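Local coordinates for putative uncharacterized protein TB39.8 (Mycobacterium tuberculosis, PDB 3PO8) that regulates cell growth and peptidoglycan synthesis by binding MviN, using the phosphothreonine-dependent FHA domain that forms this chain to recognise phosphorylated partners, at residues L47-R50 against V55-L58; T68-N71 against E76-L79. One frame throughout, in Å; residues are numbered along the deposited sequence.

Contact 1 of 2, residues L47-R50 against V55-L58; sequences LEIR and VALL
Arg50 and Leu57 form the hydrogen-bonded pair of an antiparallel beta hairpin within one sheet of the FHA domain. Arg50 N donates to Leu57 O at 2.8 Å, and the bond back, Leu57 N to Arg50 O, is 2.9 Å and nearly straight. Outward from the backbone, Arg50 CB lies 3.8 Å from Leu57 O, and CG is only slightly farther off. The chain then bends at its third torsion (chi3 -53°), swinging the guanidinium back over the hairpin. There NH2 approaches Leu57 CD1 to 3.8 Å, while NH1 makes a first salt bridge, to Glu48 OE2 at 2.7 Å; the oxygen lies nearly in the guanidinium plane, though NH1 stands well above the carboxylate plane. NH2 makes a second, to OE1 of Glu76 on strand 76-78, across strand 56-60. Ile49 and Leu58, the non-hydrogen-bonded pair, take the other face. Ile49 CG2 meets Ala56 CB at 4.0 Å, and Leu58 CD1 reaches Leu47 CD1 at 4.0 Å, beside Ile85 of the opposing sheet. Leu47, Ile49, Ala56 and Leu58 thus face the core, while Leu57 shares the other face with the arginine, whose head is held by two carboxylates that probably stabilise its positive charge.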
# COMPACT_ATOMS: atom_id res chain seq x y z
N LEU A 47 6.74 2.23 -1.92
CA LEU A 47 5.92 1.78 -3.01
C LEU A 47 4.91 2.85 -3.31
O LEU A 47 4.66 3.73 -2.49
CB LEU A 47 5.26 0.43 -2.72
CG LEU A 47 4.28 0.37 -1.55
CD1 LEU A 47 2.87 0.79 -1.98
CD2 LEU A 47 4.20 -1.03 -0.95
N GLU A 48 4.35 2.78 -4.52
CA GLU A 48 3.25 3.62 -4.91
C GLU A 48 2.07 2.77 -5.26
O GLU A 48 2.23 1.68 -5.78
CB GLU A 48 3.65 4.51 -6.09
CG GLU A 48 3.64 3.91 -7.44
CD GLU A 48 3.66 4.96 -8.58
OE1 GLU A 48 3.22 6.14 -8.40
OE2 GLU A 48 4.11 4.57 -9.67
N ILE A 49 0.88 3.27 -4.97
CA ILE A 49 -0.34 2.66 -5.46
C ILE A 49 -1.03 3.71 -6.29
O ILE A 49 -1.34 4.80 -5.81
CB ILE A 49 -1.27 2.14 -4.37
CG1 ILE A 49 -0.56 1.05 -3.56
CG2 ILE A 49 -2.53 1.56 -4.99
CD1 ILE A 49 -1.22 0.61 -2.26
N ARG A 50 -1.26 3.38 -7.56
CA ARG A 50 -1.91 4.25 -8.52
C ARG A 50 -3.37 3.86 -8.63
O ARG A 50 -3.66 2.72 -8.90
CB ARG A 50 -1.20 4.14 -9.85
CG ARG A 50 0.26 4.60 -9.72
CD ARG A 50 0.98 4.80 -11.04
NE ARG A 50 0.89 3.64 -11.91
CZ ARG A 50 1.82 2.69 -12.02
NH1 ARG A 50 2.93 2.72 -11.31
NH2 ARG A 50 1.62 1.69 -12.86
N VAL A 55 -9.17 0.57 -10.77
CA VAL A 55 -8.04 -0.34 -10.70
C VAL A 55 -6.95 0.26 -9.84
O VAL A 55 -6.62 1.43 -10.01
CB VAL A 55 -7.48 -0.57 -12.12
CG1 VAL A 55 -6.13 -1.34 -12.08
CG2 VAL A 55 -8.52 -1.30 -12.97
N ALA A 56 -6.41 -0.52 -8.89
CA ALA A 56 -5.31 -0.11 -8.05
C ALA A 56 -4.08 -0.87 -8.47
O ALA A 56 -4.03 -2.09 -8.34
CB ALA A 56 -5.63 -0.42 -6.59
N LEU A 57 -3.09 -0.15 -8.98
CA LEU A 57 -1.82 -0.73 -9.41
C LEU A 57 -0.73 -0.37 -8.42
O LEU A 57 -0.41 0.82 -8.20
CB LEU A 57 -1.43 -0.22 -10.78
CG LEU A 57 -2.41 -0.53 -11.88
CD1 LEU A 57 -1.86 0.09 -13.15
CD2 LEU A 57 -2.60 -2.02 -12.06
N LEU A 58 -0.13 -1.37 -7.82
CA LEU A 58 0.97 -1.21 -6.90
C LEU A 58 2.31 -1.31 -7.62
O LEU A 58 2.50 -2.16 -8.46
CB LEU A 58 0.88 -2.26 -5.79
CG LEU A 58 1.99 -2.28 -4.74
CD1 LEU A 58 1.41 -2.71 -3.39
CD2 LEU A 58 3.16 -3.16 -5.17

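Contact 2 of 2, residues T68-N71 against E76-L79; sequences TVNN and EWQL
Trp77 NE1 and Asn70 ND2, one from each segment, both bond the carboxylate of Asp83, the indole N-H on OD2 and the amide on OD1. This shared carboxylate sits in the FHA beta sandwich, where strand 68-69 belongs to one sheet and strand 76-78 to the other. Asn70 is held a second time, its OD1 accepting from Val84 N. Its ND2 comes obliquely to 4.3 Å from Trp77 CZ2. Between the segments themselves the contact is apolar. Trp77 CG lies anti to the backbone N (chi1 179°), which carries the indole across to Val69, and the valine packs over one ring face. Its CB stands 3.8 Å above the indole plane, over the centre, while CG2 sits 4.0 Å from Trp77 CG. The closer branch makes a CH-pi contact: CG1 is 3.8 Å from the centroid of the five-membered ring. One hydrogen bond at NE1 and van der Waals packing on the face therefore restrain the same indole. On the same side of the indole plane, Val69 CG1 also meets Leu79, 4.3 Å from its CD2.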
# COMPACT_ATOMS: atom_id res chain seq x y z
N THR A 68 6.30 -7.44 -0.98
CA THR A 68 5.56 -8.63 -1.40
C THR A 68 4.07 -8.41 -1.29
O THR A 68 3.60 -7.60 -0.50
CB THR A 68 5.90 -9.91 -0.61
OG1 THR A 68 5.48 -9.77 0.75
CG2 THR A 68 7.38 -10.17 -0.61
N VAL A 69 3.35 -9.11 -2.13
CA VAL A 69 1.89 -9.17 -2.03
C VAL A 69 1.51 -10.64 -1.96
O VAL A 69 1.93 -11.43 -2.81
CB VAL A 69 1.15 -8.45 -3.18
CG1 VAL A 69 -0.39 -8.50 -2.95
CG2 VAL A 69 1.62 -7.03 -3.32
N ASN A 70 0.76 -10.99 -0.92
CA ASN A 70 0.37 -12.38 -0.67
C ASN A 70 1.61 -13.26 -0.67
O ASN A 70 1.61 -14.35 -1.24
CB ASN A 70 -0.68 -12.84 -1.67
CG ASN A 70 -1.94 -12.00 -1.60
OD1 ASN A 70 -2.24 -11.36 -0.59
ND2 ASN A 70 -2.70 -12.01 -2.68
N ASN A 71 2.67 -12.73 -0.04
CA ASN A 71 3.98 -13.36 0.09
C ASN A 71 4.70 -13.66 -1.22
O ASN A 71 5.57 -14.53 -1.27
CB ASN A 71 3.87 -14.63 0.94
CG ASN A 71 3.50 -14.34 2.41
OD1 ASN A 71 4.07 -13.42 3.03
ND2 ASN A 71 2.57 -15.10 2.94
N GLU A 76 5.52 -4.53 -10.18
CA GLU A 76 4.13 -4.06 -10.23
C GLU A 76 3.12 -5.17 -10.02
O GLU A 76 3.35 -6.33 -10.33
CB GLU A 76 3.83 -3.29 -11.51
CG GLU A 76 4.73 -2.10 -11.69
CD GLU A 76 4.12 -0.90 -12.41
OE1 GLU A 76 2.93 -0.96 -12.84
OE2 GLU A 76 4.84 0.12 -12.54
N TRP A 77 1.97 -4.82 -9.47
CA TRP A 77 0.95 -5.79 -9.08
C TRP A 77 -0.41 -5.13 -9.14
O TRP A 77 -0.54 -4.01 -8.68
CB TRP A 77 1.24 -6.28 -7.68
CG TRP A 77 0.26 -7.25 -7.12
CD1 TRP A 77 -0.93 -6.97 -6.55
CD2 TRP A 77 0.40 -8.67 -7.08
NE1 TRP A 77 -1.55 -8.13 -6.15
CE2 TRP A 77 -0.76 -9.19 -6.48
CE3 TRP A 77 1.39 -9.56 -7.51
CZ2 TRP A 77 -0.93 -10.55 -6.26
CZ3 TRP A 77 1.20 -10.90 -7.30
CH2 TRP A 77 0.05 -11.38 -6.68
N GLN A 78 -1.40 -5.79 -9.71
CA GLN A 78 -2.75 -5.25 -9.68
C GLN A 78 -3.46 -5.79 -8.45
O GLN A 78 -3.61 -7.00 -8.32
CB GLN A 78 -3.51 -5.62 -10.94
CG GLN A 78 -4.90 -5.03 -10.96
CD GLN A 78 -5.59 -5.16 -12.25
OE1 GLN A 78 -4.99 -4.93 -13.30
NE2 GLN A 78 -6.89 -5.48 -12.21
N LEU A 79 -3.85 -4.89 -7.55
CA LEU A 79 -4.38 -5.29 -6.27
C LEU A 79 -5.81 -5.77 -6.42
O LEU A 79 -6.57 -5.29 -7.26
CB LEU A 79 -4.30 -4.12 -5.28
CG LEU A 79 -2.92 -3.73 -4.79
CD1 LEU A 79 -2.97 -2.40 -4.14
CD2 LEU A 79 -2.36 -4.76 -3.78

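From the N terminus, the chain first runs through strand 47-51 and turns back into strand 56-60, so contact 1 closes a short hairpin within one sheet. It then crosses to the other sheet at strand 68-69 and returns at strand 76-78, where contact 2 closes a second short loop. The two closures follow in series, neither nested nor crossed, with centres about 10 Å apart. Strand 56-60 joins them: it pairs with strand 47-51 on one side and strand 76-78 on the other, and Leu58 N lies 2.8 Å from Trp77 O, a probable hydrogen bond. Contact 1 thus joins neighbouring strands of one sheet, whereas contact 2 spans the sandwich.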